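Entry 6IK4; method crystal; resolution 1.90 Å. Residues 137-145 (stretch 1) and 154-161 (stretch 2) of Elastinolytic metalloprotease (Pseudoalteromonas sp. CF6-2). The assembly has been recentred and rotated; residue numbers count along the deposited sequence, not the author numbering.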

ATOM      1  N   ILE A 137      10.086   1.842  -4.650  1.00 13.73           N
ATOM      2  CA  ILE A 137       9.396   0.571  -4.456  1.00 11.16           C
ATOM      3  C   ILE A 137       9.552  -0.233  -5.747  1.00 11.85           C
ATOM      4  O   ILE A 137       9.257   0.266  -6.841  1.00 11.10           O
ATOM      5  CB  ILE A 137       7.921   0.806  -4.039  1.00 11.28           C
ATOM      6  CG1 ILE A 137       7.238  -0.516  -3.645  1.00 12.45           C
ATOM      7  CG2 ILE A 137       7.135   1.577  -5.107  1.00 12.10           C
ATOM      8  CD1 ILE A 137       5.894  -0.331  -2.922  1.00 13.60           C
ATOM      9  N   SER A 138      10.096  -1.453  -5.644  1.00 11.38           N
ATOM     10  CA  SER A 138      10.411  -2.271  -6.825  1.00 12.79           C
ATOM     11  C   SER A 138      11.235  -1.476  -7.840  1.00 11.62           C
ATOM     12  O   SER A 138      11.058  -1.601  -9.053  1.00 12.18           O
ATOM     13  CB  SER A 138       9.138  -2.832  -7.468  1.00 11.77           C
ATOM     14  OG  SER A 138       8.558  -3.834  -6.648  1.00 12.05           O
ATOM     15  N   ASN A 139      12.149  -0.651  -7.330  1.00 11.11           N
ATOM     16  CA  ASN A 139      13.060   0.202  -8.091  1.00  8.88           C
ATOM     17  C   ASN A 139      12.362   1.366  -8.790  1.00 10.51           C
ATOM     18  O   ASN A 139      13.043   2.150  -9.452  1.00 11.63           O
ATOM     19  CB  ASN A 139      13.876  -0.582  -9.134  1.00 11.18           C
ATOM     20  CG  ASN A 139      14.706  -1.694  -8.515  1.00 14.39           C
ATOM     21  OD1 ASN A 139      15.019  -1.674  -7.325  1.00 18.32           O
ATOM     22  ND2 ASN A 139      15.070  -2.671  -9.333  1.00 16.20           N
ATOM     23  N   TYR A 140      11.034   1.505  -8.687  1.00 10.30           N
ATOM     24  CA  TYR A 140      10.384   2.740  -9.124  1.00  8.45           C
ATOM     25  C   TYR A 140      10.669   3.861  -8.136  1.00 12.15           C
ATOM     26  O   TYR A 140      10.506   3.678  -6.929  1.00 12.46           O
ATOM     27  CB  TYR A 140       8.870   2.586  -9.182  1.00  7.86           C
ATOM     28  CG  TYR A 140       8.327   1.703 -10.267  1.00 11.13           C
ATOM     29  CD1 TYR A 140       8.030   2.222 -11.522  1.00 11.79           C
ATOM     30  CD2 TYR A 140       8.045   0.369 -10.017  1.00 12.33           C
ATOM     31  CE1 TYR A 140       7.496   1.423 -12.516  1.00 12.83           C
ATOM     32  CE2 TYR A 140       7.513  -0.445 -11.009  1.00 10.39           C
ATOM     33  CZ  TYR A 140       7.243   0.088 -12.251  1.00 12.38           C
ATOM     34  OH  TYR A 140       6.722  -0.716 -13.230  1.00 13.80           O
ATOM     35  N   ARG A 141      11.003   5.046  -8.638  1.00 12.05           N
ATOM     36  CA  ARG A 141      10.962   6.230  -7.788  1.00 12.66           C
ATOM     37  C   ARG A 141       9.533   6.746  -7.758  1.00 12.02           C
ATOM     38  O   ARG A 141       8.894   6.856  -8.806  1.00 11.82           O
ATOM     39  CB  ARG A 141      11.894   7.324  -8.310  1.00 15.58           C
ATOM     40  CG  ARG A 141      11.933   8.574  -7.414  1.00 15.21           C
ATOM     41  CD  ARG A 141      12.844   9.654  -7.987  1.00 13.88           C
ATOM     42  NE  ARG A 141      12.264  10.229  -9.192  1.00 15.57           N
ATOM     43  CZ  ARG A 141      11.362  11.209  -9.202  1.00 20.50           C
ATOM     44  NH1 ARG A 141      10.927  11.754  -8.064  1.00 16.37           N
ATOM     45  NH2 ARG A 141      10.898  11.650 -10.360  1.00 21.83           N
ATOM     46  N   ILE A 142       9.025   7.047  -6.564  1.00 11.13           N
ATOM     47  CA  ILE A 142       7.689   7.617  -6.415  1.00 10.42           C
ATOM     48  C   ILE A 142       7.803   9.135  -6.437  1.00 12.45           C
ATOM     49  O   ILE A 142       8.570   9.723  -5.665  1.00 12.89           O
ATOM     50  CB  ILE A 142       7.022   7.145  -5.110  1.00 10.22           C
ATOM     51  CG1 ILE A 142       6.936   5.615  -5.072  1.00 10.22           C
ATOM     52  CG2 ILE A 142       5.628   7.796  -4.955  1.00 10.23           C
ATOM     53  CD1 ILE A 142       6.582   5.065  -3.685  1.00 12.73           C
ATOM     54  N   ASP A 143       7.053   9.772  -7.319  1.00 10.93           N
ATOM     55  CA  ASP A 143       6.999  11.228  -7.369  1.00 11.34           C
ATOM     56  C   ASP A 143       5.594  11.639  -6.954  1.00 11.99           C
ATOM     57  O   ASP A 143       4.634  11.351  -7.668  1.00 12.65           O
ATOM     58  CB  ASP A 143       7.330  11.747  -8.767  1.00 12.92           C
ATOM     59  CG  ASP A 143       7.609  13.233  -8.770  1.00 18.32           C
ATOM     60  OD1 ASP A 143       6.675  14.012  -8.484  1.00 16.06           O
ATOM     61  OD2 ASP A 143       8.764  13.620  -9.032  1.00 17.84           O
ATOM     62  N   VAL A 144       5.464  12.319  -5.817  1.00 14.81           N
ATOM     63  CA  VAL A 144       4.122  12.665  -5.340  1.00 14.42           C
ATOM     64  C   VAL A 144       3.599  13.895  -6.083  1.00 18.73           C
ATOM     65  O   VAL A 144       4.353  14.691  -6.650  1.00 16.52           O
ATOM     66  CB  VAL A 144       4.090  12.877  -3.817  1.00 13.88           C
ATOM     67  CG1 VAL A 144       4.636  11.641  -3.086  1.00 12.12           C
ATOM     68  CG2 VAL A 144       4.828  14.175  -3.408  1.00 14.87           C
ATOM     69  N   GLY A 145       2.276  14.045  -6.081  1.00 17.26           N
ATOM     70  CA  GLY A 145       1.621  15.154  -6.742  1.00 15.54           C
ATOM     71  C   GLY A 145       1.515  16.366  -5.842  1.00 19.65           C
ATOM     72  O   GLY A 145       2.196  16.481  -4.821  1.00 17.99           O
TER
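Stretch 2, residues 154-161: NNFYFERN

Stretch 2 lies beside stretch 1 as an antiparallel neighbour. Its strand, residues 157-160, pairs with strand 140-143; the two N-to-C directions make an angle of 152°, the axes approach to 4.3 Å, and together the stretches bury 750 Å². Because the directions oppose, a walk up stretch 2 runs back down stretch 1, from Gly 145 toward the type I' turn at Ile 137 to Tyr 140.

Asn 154 is exposed and touches nothing in stretch 1. Asn 155 begins the contact in a loop conformation. Its carbonyl O accepts a CA-H...O contact from Gly 145 CA at 3.5 Å, a close approach to a residue that carries no side chain; an ideal CB on Gly 145 would lie only 3.5 Å from Phe 156 CB.

Phe 156, with extended backbone angles (-118/131), brings its CA within 3.2 Å of Asp 143 O in another CA-H...O contact. The flat, apolar ring is buried: the edge faces the backbone at Val 144 CA and Gly 145 N, while CE1 reaches Ile 142 CG2 at 4.3 Å.

At Tyr 157 regular pairing begins. Tyr 157 N donates to Asp 143 O (3.1 Å) and Asp 143 N donates to Tyr 157 O (2.9 Å), the two bonds of a hydrogen-bonded pair. Both side chains leave the same face of the sheet, so Asp 143 CB packs over the tyrosine ring, 3.7 Å from its centroid. The tyrosine combines this broad apolar surface with a polar tip, where Tyr 157 OH accepts a weak hydrogen bond from Arg 141 NH2 at 3.1 Å.

Phe 158 turns to the other face, that of Ile 142, its partner in a non-hydrogen-bonded pair with CA atoms 4.8 Å apart. An aromatic side chain suits this buried site: Phe 158 CD2 lies 4.0 Å from Ile 142 CG1, and Phe 158 CB lies 3.5 Å from Tyr 140 CD1. Its CA also approaches Arg 141 O at 3.4 Å.

Glu 159 restores the hydrogen-bonded pattern opposite Arg 141, with Arg 141 N donating to Glu 159 O (2.8 Å) and Glu 159 N to Arg 141 O (2.9 Å). Its side chain returns to the face of Tyr 157, where a carboxylate complements the arginine: Arg 141 NH2 and Glu 159 OE1 form a salt bridge at 3.4 Å, its hydrogen bond weak. Water 2 adds a bridge, accepting from Arg 141 NE (2.9 Å) and donating to Glu 159 OE2 (2.7 Å).

Arg 160 points toward stretch 1 and has the largest area covered there. Its long aliphatic portion crosses the Tyr 140 ring, with CD 4.0 Å from the centroid, and its planar guanidinium stacks on the same residue, centres 4.1 Å apart and planes at 21°. The stack leaves the guanidinium edge free for Arg 160 NH1 to donate to Ser 138 O at 2.9 Å. Asn 161, exposed, ends the walk without contact.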

ATOM      1  N   ASN A 154       1.765  14.646 -14.851  1.00 23.34           N
ATOM      2  CA  ASN A 154       2.912  15.542 -14.770  1.00 21.99           C
ATOM      3  C   ASN A 154       3.355  15.777 -13.336  1.00 22.87           C
ATOM      4  O   ASN A 154       4.509  16.162 -13.116  1.00 26.28           O
ATOM      5  CB  ASN A 154       2.593  16.879 -15.443  1.00 21.80           C
ATOM      6  CG  ASN A 154       2.404  16.738 -16.929  1.00 40.03           C
ATOM      7  OD1 ASN A 154       1.351  17.081 -17.474  1.00 52.69           O
ATOM      8  ND2 ASN A 154       3.422  16.212 -17.601  1.00 38.15           N
ATOM      9  N   ASN A 155       2.472  15.541 -12.365  1.00 15.88           N
ATOM     10  CA  ASN A 155       2.761  15.746 -10.949  1.00 14.93           C
ATOM     11  C   ASN A 155       3.016  14.448 -10.195  1.00 18.24           C
ATOM     12  O   ASN A 155       3.913  14.395  -9.342  1.00 17.83           O
ATOM     13  CB  ASN A 155       1.595  16.469 -10.264  1.00 14.01           C
ATOM     14  CG  ASN A 155       1.173  17.728 -10.994  1.00 25.43           C
ATOM     15  OD1 ASN A 155       1.914  18.247 -11.817  1.00 20.13           O
ATOM     16  ND2 ASN A 155      -0.023  18.218 -10.693  1.00 20.93           N
ATOM     17  N   PHE A 156       2.211  13.416 -10.445  1.00 15.01           N
ATOM     18  CA  PHE A 156       2.323  12.149  -9.732  1.00 13.56           C
ATOM     19  C   PHE A 156       2.658  11.045 -10.718  1.00 16.10           C
ATOM     20  O   PHE A 156       1.973  10.901 -11.739  1.00 14.44           O
ATOM     21  CB  PHE A 156       1.030  11.779  -9.003  1.00 13.67           C
ATOM     22  CG  PHE A 156       1.062  10.379  -8.450  1.00 10.56           C
ATOM     23  CD1 PHE A 156       1.747  10.116  -7.265  1.00 11.52           C
ATOM     24  CD2 PHE A 156       0.488   9.321  -9.148  1.00 12.82           C
ATOM     25  CE1 PHE A 156       1.819   8.818  -6.766  1.00 14.19           C
ATOM     26  CE2 PHE A 156       0.557   8.018  -8.654  1.00 13.17           C
ATOM     27  CZ  PHE A 156       1.229   7.771  -7.464  1.00 10.68           C
ATOM     28  N   TYR A 157       3.670  10.235 -10.389  1.00 12.24           N
ATOM     29  CA  TYR A 157       3.989   9.072 -11.213  1.00 12.46           C
ATOM     30  C   TYR A 157       4.991   8.178 -10.492  1.00 13.87           C
ATOM     31  O   TYR A 157       5.588   8.558  -9.480  1.00 10.54           O
ATOM     32  CB  TYR A 157       4.545   9.484 -12.577  1.00 13.94           C
ATOM     33  CG  TYR A 157       5.711  10.444 -12.484  1.00 13.79           C
ATOM     34  CD1 TYR A 157       7.015   9.979 -12.383  1.00 19.12           C
ATOM     35  CD2 TYR A 157       5.502  11.816 -12.501  1.00 18.44           C
ATOM     36  CE1 TYR A 157       8.102  10.860 -12.291  1.00 16.25           C
ATOM     37  CE2 TYR A 157       6.577  12.713 -12.413  1.00 17.24           C
ATOM     38  CZ  TYR A 157       7.869  12.226 -12.316  1.00 17.84           C
ATOM     39  OH  TYR A 157       8.921  13.102 -12.229  1.00 21.08           O
ATOM     40  N   PHE A 158       5.138   6.966 -11.026  1.00  9.75           N
ATOM     41  CA  PHE A 158       6.211   6.042 -10.698  1.00 11.76           C
ATOM     42  C   PHE A 158       7.198   6.040 -11.860  1.00 13.39           C
ATOM     43  O   PHE A 158       6.786   5.938 -13.018  1.00 14.17           O
ATOM     44  CB  PHE A 158       5.671   4.627 -10.494  1.00 10.52           C
ATOM     45  CG  PHE A 158       4.607   4.517  -9.449  1.00 11.24           C
ATOM     46  CD1 PHE A 158       3.280   4.790  -9.752  1.00 12.31           C
ATOM     47  CD2 PHE A 158       4.926   4.108  -8.158  1.00 13.05           C
ATOM     48  CE1 PHE A 158       2.291   4.673  -8.784  1.00 11.43           C
ATOM     49  CE2 PHE A 158       3.937   3.991  -7.187  1.00 15.89           C
ATOM     50  CZ  PHE A 158       2.618   4.259  -7.505  1.00 13.19           C
ATOM     51  N   GLU A 159       8.494   6.124 -11.567  1.00 11.41           N
ATOM     52  CA  GLU A 159       9.493   6.223 -12.629  1.00 11.37           C
ATOM     53  C   GLU A 159      10.515   5.096 -12.496  1.00 12.00           C
ATOM     54  O   GLU A 159      11.123   4.925 -11.437  1.00 12.47           O
ATOM     55  CB  GLU A 159      10.184   7.588 -12.584  1.00 16.99           C
ATOM     56  CG  GLU A 159      10.975   7.909 -13.831  1.00 20.49           C
ATOM     57  CD  GLU A 159      12.007   8.992 -13.594  1.00 34.44           C
ATOM     58  OE1 GLU A 159      11.619  10.135 -13.268  1.00 30.17           O
ATOM     59  OE2 GLU A 159      13.212   8.697 -13.724  1.00 38.69           O
ATOM     60  N   ARG A 160      10.696   4.329 -13.569  1.00 11.15           N
ATOM     61  CA  ARG A 160      11.701   3.275 -13.617  1.00 11.93           C
ATOM     62  C   ARG A 160      12.252   3.208 -15.037  1.00 13.97           C
ATOM     63  O   ARG A 160      11.504   3.357 -16.002  1.00 11.86           O
ATOM     64  CB  ARG A 160      11.098   1.919 -13.194  1.00 16.75           C
ATOM     65  CG  ARG A 160      12.114   0.804 -12.946  1.00 13.78           C
ATOM     66  CD  ARG A 160      11.477  -0.408 -12.221  1.00 10.06           C
ATOM     67  NE  ARG A 160      10.565  -1.146 -13.095  1.00 13.10           N
ATOM     68  CZ  ARG A 160       9.903  -2.246 -12.735  1.00 17.08           C
ATOM     69  NH1 ARG A 160      10.045  -2.738 -11.511  1.00  9.98           N
ATOM     70  NH2 ARG A 160       9.097  -2.857 -13.600  1.00 16.64           N
ATOM     71  N   ASN A 161      13.566   3.033 -15.163  1.00 14.79           N
ATOM     72  CA  ASN A 161      14.218   3.022 -16.472  1.00 17.83           C
ATOM     73  C   ASN A 161      13.939   4.298 -17.262  1.00 17.64           C
ATOM     74  O   ASN A 161      13.892   4.281 -18.492  1.00 22.09           O
ATOM     75  CB  ASN A 161      13.805   1.789 -17.276  1.00 18.99           C
ATOM     76  CG  ASN A 161      14.288   0.502 -16.638  1.00 22.36           C
ATOM     77  OD1 ASN A 161      15.426   0.420 -16.177  1.00 18.59           O
ATOM     78  ND2 ASN A 161      13.421  -0.503 -16.594  1.00 24.78           N
TER
HETATM   79  O   HOH W   1      14.010   4.529 -11.077  1.00 17.17           O
HETATM   80  O   HOH W   2      14.081   9.425 -11.323  1.00 38.82           O